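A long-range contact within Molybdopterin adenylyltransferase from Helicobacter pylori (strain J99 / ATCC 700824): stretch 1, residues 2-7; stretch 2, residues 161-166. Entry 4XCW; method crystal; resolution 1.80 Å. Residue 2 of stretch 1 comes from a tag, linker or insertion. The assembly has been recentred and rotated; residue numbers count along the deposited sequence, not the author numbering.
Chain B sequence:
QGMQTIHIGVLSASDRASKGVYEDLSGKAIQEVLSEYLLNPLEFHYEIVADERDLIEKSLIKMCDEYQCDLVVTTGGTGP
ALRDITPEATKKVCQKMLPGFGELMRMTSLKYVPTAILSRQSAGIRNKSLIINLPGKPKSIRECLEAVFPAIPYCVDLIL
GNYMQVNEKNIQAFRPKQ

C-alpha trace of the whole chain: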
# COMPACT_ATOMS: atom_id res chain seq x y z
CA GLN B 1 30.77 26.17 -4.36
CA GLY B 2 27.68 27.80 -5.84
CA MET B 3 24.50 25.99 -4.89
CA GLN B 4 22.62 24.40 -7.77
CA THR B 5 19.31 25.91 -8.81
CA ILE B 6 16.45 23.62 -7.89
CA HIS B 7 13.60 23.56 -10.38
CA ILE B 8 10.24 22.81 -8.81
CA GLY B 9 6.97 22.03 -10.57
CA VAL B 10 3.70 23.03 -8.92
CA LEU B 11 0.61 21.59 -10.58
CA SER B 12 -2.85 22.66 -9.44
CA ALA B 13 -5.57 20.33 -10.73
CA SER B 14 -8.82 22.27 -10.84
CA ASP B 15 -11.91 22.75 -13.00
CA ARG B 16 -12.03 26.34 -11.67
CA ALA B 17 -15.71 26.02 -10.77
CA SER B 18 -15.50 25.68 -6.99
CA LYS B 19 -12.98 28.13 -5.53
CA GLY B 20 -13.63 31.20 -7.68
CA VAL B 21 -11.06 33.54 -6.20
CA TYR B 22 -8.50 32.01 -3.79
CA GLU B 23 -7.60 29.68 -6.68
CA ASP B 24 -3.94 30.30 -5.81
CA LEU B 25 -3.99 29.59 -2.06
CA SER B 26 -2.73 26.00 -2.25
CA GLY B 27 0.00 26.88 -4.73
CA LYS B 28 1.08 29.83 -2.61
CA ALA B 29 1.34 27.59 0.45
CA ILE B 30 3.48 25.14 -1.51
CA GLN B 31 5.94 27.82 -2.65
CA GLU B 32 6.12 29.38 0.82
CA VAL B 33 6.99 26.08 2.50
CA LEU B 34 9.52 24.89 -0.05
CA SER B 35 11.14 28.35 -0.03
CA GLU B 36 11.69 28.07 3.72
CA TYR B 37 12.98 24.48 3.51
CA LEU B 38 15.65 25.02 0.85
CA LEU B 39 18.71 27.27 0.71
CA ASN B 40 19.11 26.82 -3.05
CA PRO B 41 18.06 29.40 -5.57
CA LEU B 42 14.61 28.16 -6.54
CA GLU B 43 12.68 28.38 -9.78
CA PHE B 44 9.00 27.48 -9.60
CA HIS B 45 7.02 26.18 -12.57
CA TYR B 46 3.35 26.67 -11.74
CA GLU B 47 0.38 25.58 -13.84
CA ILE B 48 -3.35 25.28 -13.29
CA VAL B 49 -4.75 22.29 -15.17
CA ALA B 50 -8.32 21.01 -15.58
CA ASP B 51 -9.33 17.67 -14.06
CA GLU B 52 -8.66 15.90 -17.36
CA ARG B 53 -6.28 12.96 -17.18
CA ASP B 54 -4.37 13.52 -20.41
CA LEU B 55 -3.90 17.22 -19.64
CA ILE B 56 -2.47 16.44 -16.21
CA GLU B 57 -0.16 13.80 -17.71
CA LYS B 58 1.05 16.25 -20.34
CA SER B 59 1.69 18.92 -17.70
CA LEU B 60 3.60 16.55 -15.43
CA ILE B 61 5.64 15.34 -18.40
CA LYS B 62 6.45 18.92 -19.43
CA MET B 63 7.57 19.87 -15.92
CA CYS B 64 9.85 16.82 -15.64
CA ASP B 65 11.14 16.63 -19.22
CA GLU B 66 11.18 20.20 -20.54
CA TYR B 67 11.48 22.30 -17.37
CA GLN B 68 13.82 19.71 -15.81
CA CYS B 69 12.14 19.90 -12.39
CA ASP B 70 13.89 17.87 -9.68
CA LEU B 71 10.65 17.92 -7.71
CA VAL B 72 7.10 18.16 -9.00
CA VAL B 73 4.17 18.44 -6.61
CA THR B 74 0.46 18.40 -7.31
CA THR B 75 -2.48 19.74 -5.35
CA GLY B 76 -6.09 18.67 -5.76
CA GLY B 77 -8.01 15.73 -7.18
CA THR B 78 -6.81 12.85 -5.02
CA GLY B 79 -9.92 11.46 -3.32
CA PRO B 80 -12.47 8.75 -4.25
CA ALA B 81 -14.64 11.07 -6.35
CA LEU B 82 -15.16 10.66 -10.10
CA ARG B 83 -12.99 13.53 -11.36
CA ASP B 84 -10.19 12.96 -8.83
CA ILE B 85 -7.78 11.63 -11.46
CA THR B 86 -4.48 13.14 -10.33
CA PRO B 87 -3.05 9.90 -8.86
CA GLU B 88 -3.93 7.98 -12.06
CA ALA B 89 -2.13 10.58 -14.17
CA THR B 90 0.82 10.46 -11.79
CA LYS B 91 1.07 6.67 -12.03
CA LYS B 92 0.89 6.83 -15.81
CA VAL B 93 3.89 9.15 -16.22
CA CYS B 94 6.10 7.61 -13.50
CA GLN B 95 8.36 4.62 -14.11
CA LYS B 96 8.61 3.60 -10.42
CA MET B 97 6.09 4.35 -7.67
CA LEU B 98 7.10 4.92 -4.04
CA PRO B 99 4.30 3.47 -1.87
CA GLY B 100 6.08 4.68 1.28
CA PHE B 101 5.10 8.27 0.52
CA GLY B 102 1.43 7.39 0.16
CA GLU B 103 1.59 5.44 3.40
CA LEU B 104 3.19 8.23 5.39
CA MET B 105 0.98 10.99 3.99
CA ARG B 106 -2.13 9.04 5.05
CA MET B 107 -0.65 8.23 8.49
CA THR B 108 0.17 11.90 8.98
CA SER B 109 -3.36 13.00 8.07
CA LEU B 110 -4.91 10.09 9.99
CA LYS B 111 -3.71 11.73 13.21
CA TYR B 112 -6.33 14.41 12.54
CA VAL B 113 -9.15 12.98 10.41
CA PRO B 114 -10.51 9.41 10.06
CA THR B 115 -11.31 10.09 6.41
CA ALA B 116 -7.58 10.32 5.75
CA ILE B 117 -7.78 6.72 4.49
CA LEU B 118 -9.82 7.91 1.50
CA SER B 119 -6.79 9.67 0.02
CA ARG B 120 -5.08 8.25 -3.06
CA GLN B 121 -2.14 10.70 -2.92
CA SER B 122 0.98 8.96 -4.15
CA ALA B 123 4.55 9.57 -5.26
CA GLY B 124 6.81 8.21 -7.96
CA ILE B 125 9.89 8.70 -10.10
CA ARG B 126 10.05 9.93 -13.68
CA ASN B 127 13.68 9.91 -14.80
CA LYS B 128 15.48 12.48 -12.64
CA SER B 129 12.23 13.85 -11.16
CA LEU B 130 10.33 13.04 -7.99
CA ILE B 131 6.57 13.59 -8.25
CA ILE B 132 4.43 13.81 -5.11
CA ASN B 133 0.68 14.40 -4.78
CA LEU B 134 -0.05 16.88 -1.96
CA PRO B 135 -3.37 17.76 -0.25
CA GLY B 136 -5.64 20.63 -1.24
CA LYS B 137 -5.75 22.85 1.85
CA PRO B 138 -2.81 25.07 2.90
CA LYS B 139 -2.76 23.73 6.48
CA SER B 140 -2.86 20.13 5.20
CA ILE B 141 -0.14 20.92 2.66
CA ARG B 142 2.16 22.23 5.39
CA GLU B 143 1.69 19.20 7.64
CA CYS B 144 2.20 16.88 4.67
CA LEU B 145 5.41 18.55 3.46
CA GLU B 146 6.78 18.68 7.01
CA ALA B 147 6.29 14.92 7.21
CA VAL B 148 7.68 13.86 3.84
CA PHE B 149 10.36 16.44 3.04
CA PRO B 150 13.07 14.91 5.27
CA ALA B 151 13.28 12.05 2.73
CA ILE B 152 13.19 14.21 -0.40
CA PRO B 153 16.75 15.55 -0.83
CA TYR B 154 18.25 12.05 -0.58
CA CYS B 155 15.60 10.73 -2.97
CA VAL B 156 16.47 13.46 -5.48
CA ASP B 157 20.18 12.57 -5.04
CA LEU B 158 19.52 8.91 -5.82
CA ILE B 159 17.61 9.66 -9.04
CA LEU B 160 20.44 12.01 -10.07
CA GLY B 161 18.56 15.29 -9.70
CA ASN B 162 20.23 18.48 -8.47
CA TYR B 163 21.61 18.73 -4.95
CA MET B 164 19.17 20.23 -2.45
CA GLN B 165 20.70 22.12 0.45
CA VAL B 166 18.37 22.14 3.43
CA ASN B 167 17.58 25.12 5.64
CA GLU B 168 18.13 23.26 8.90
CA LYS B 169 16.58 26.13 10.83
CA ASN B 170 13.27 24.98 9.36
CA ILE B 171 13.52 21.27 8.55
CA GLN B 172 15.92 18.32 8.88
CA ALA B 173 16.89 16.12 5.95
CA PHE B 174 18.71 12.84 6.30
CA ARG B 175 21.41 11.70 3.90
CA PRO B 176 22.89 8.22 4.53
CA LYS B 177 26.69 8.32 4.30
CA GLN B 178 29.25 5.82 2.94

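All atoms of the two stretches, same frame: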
# COMPACT_ATOMS: atom_id res chain seq x y z
N GLY B 2 29.01 27.24 -5.64
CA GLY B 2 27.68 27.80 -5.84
C GLY B 2 26.65 26.70 -5.74
O GLY B 2 26.81 25.62 -6.31
N MET B 3 25.57 26.96 -5.00
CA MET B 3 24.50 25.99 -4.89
C MET B 3 23.77 25.85 -6.22
O MET B 3 23.57 26.84 -6.93
CB MET B 3 23.51 26.38 -3.80
CG MET B 3 24.03 26.20 -2.39
SD MET B 3 22.78 26.69 -1.20
CE MET B 3 22.59 28.42 -1.64
N GLN B 4 23.38 24.63 -6.55
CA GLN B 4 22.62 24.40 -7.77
C GLN B 4 21.22 24.98 -7.64
O GLN B 4 20.62 24.96 -6.57
CB GLN B 4 22.54 22.91 -8.09
CG GLN B 4 23.78 22.36 -8.75
CD GLN B 4 23.70 20.87 -8.97
OE1 GLN B 4 23.32 20.11 -8.07
NE2 GLN B 4 24.04 20.43 -10.18
N THR B 5 20.71 25.50 -8.75
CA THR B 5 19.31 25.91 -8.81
C THR B 5 18.42 24.68 -8.80
O THR B 5 18.64 23.72 -9.54
CB THR B 5 19.02 26.73 -10.07
OG1 THR B 5 19.89 27.87 -10.09
CG2 THR B 5 17.57 27.20 -10.07
N ILE B 6 17.42 24.70 -7.93
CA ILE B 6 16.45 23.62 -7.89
C ILE B 6 15.20 24.06 -8.63
O ILE B 6 14.62 25.10 -8.32
CB ILE B 6 16.09 23.22 -6.45
CG1 ILE B 6 17.36 22.85 -5.67
CG2 ILE B 6 15.10 22.05 -6.44
CD1 ILE B 6 18.13 21.68 -6.26
N HIS B 7 14.82 23.29 -9.64
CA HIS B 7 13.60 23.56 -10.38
C HIS B 7 12.46 22.74 -9.80
O HIS B 7 12.57 21.53 -9.61
CB HIS B 7 13.80 23.26 -11.87
CG HIS B 7 14.70 24.24 -12.55
ND1 HIS B 7 14.23 25.39 -13.15
CD2 HIS B 7 16.04 24.27 -12.70
CE1 HIS B 7 15.24 26.07 -13.65
NE2 HIS B 7 16.35 25.41 -13.39
N GLY B 161 18.97 13.90 -9.62
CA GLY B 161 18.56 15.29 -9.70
C GLY B 161 19.59 16.21 -9.05
O GLY B 161 20.63 15.75 -8.57
N ASN B 162 19.30 17.51 -9.04
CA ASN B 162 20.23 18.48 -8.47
C ASN B 162 20.28 18.37 -6.95
O ASN B 162 19.40 17.79 -6.32
CB ASN B 162 19.86 19.91 -8.87
CG ASN B 162 20.03 20.16 -10.36
OD1 ASN B 162 20.83 19.50 -11.02
ND2 ASN B 162 19.29 21.12 -10.88
N TYR B 163 21.32 18.95 -6.36
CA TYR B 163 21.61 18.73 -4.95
C TYR B 163 20.96 19.77 -4.05
O TYR B 163 21.43 20.90 -3.95
CB TYR B 163 23.12 18.73 -4.73
CG TYR B 163 23.54 18.24 -3.36
CD1 TYR B 163 23.77 16.89 -3.13
CD2 TYR B 163 23.72 19.13 -2.31
CE1 TYR B 163 24.16 16.44 -1.89
CE2 TYR B 163 24.11 18.69 -1.06
CZ TYR B 163 24.33 17.34 -0.85
OH TYR B 163 24.72 16.88 0.38
N MET B 164 19.87 19.37 -3.39
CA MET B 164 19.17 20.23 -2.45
C MET B 164 19.99 20.48 -1.20
O MET B 164 20.53 19.55 -0.61
CB MET B 164 17.84 19.60 -2.06
CG MET B 164 16.79 19.65 -3.14
SD MET B 164 15.35 18.72 -2.60
CE MET B 164 14.23 19.07 -3.95
N GLN B 165 20.05 21.74 -0.80
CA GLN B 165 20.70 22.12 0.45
C GLN B 165 19.65 22.66 1.41
O GLN B 165 19.04 23.70 1.18
CB GLN B 165 21.81 23.13 0.19
CG GLN B 165 22.74 22.68 -0.91
CD GLN B 165 24.18 23.07 -0.66
OE1 GLN B 165 24.53 23.54 0.42
NE2 GLN B 165 25.02 22.89 -1.67
N VAL B 166 19.46 21.91 2.49
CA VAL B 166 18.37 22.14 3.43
C VAL B 166 18.62 23.32 4.37
O VAL B 166 19.73 23.53 4.84
CB VAL B 166 18.16 20.87 4.26
CG1 VAL B 166 17.00 21.03 5.20
CG2 VAL B 166 17.93 19.71 3.31
O HOH W 1 23.65 22.65 -4.49

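The two stretches lie near opposite ends of the chain, and the touching residues are at least 156 positions apart in sequence. Stretch 1 is extended. Ile6 and His7 belong to a strand that continues later in the chain, and the residues before them form a loop. Stretch 2 has no regular helix or strand, although its backbone is also largely extended. The touching parts run in directions 117° apart, so the segments cross obliquely and do not pair as neighbouring strands. The backbones stay well separated: the CA atoms of Gln4 and Tyr163 are 6.4 Å apart, as are those of Ile6 and Asn162, and the CA atoms of Met3 and Gln165 are 7.6 Å apart. No direct hydrogen bond joins one main chain to the other. Side chains and one water fill the gap, and 398 Å² of surface is buried in total.

Two direct hydrogen bonds cross the contact, each between a side-chain amide and a main-chain group. Gln4 points its CA-to-CB bond toward stretch 2. Its chi1 is m and its chi2 is t, which extends the chain far enough for OE1 to accept from the backbone N of Tyr163. The Gln4 OE1 to Tyr163 N distance is 2.9 Å and the angle at the hydrogen is 161°, close to linear. The second bond runs the other way. The CA-to-CB bond of Asn162 also points toward stretch 1, and its ND2 donates to the carbonyl O of Thr5 at 3.0 Å. Here the angle is 133°, so the bond is more bent. Both amides thus pair with main-chain atoms that have no direct main-chain partner in the other stretch. The amide ends also come near each other, with Gln4 NE2 3.4 Å from Asn162 OD1, but the angle is too poor for a hydrogen bond.

Water 1 adds a bridge. The O of water 1 accepts from Gln4 N at 2.9 Å, donates to Tyr163 O at 2.9 Å and accepts from Gln165 NE2 at 3.1 Å. One molecule therefore links the two backbones and also engages the end of the Gln165 side chain. That same amide packs against Met3, with Gln165 NE2 3.5 Å from Met3 CG. The CA-to-CB bond of Met3 points sideways, and its chi1, chi2 and chi3 are m, t and m, which puts apolar bulk beside the Gln165 amide.

The apolar part of the contact centres on Ile6, which is buried. Its CA-to-CB bond points sideways, but with chi1 and chi2 both m its end comes nearer to stretch 2. Ile6 CD1 lies 3.6 Å from Asn162 CB and 4.0 Å from Met164 CG. Met164 is also buried, and its long unbranched side chain suits this packing. Asn162 has a double role: its CB meets the isoleucine methyl while its amide reaches the Thr5 carbonyl.

The CA-to-CB bond of Thr5 points away, and the residue contributes through its carbonyl. Tyr163 contributes mainly its backbone; its CB comes within 3.6 Å of Gln4 OE1, but the end of its side chain leads away from stretch 1.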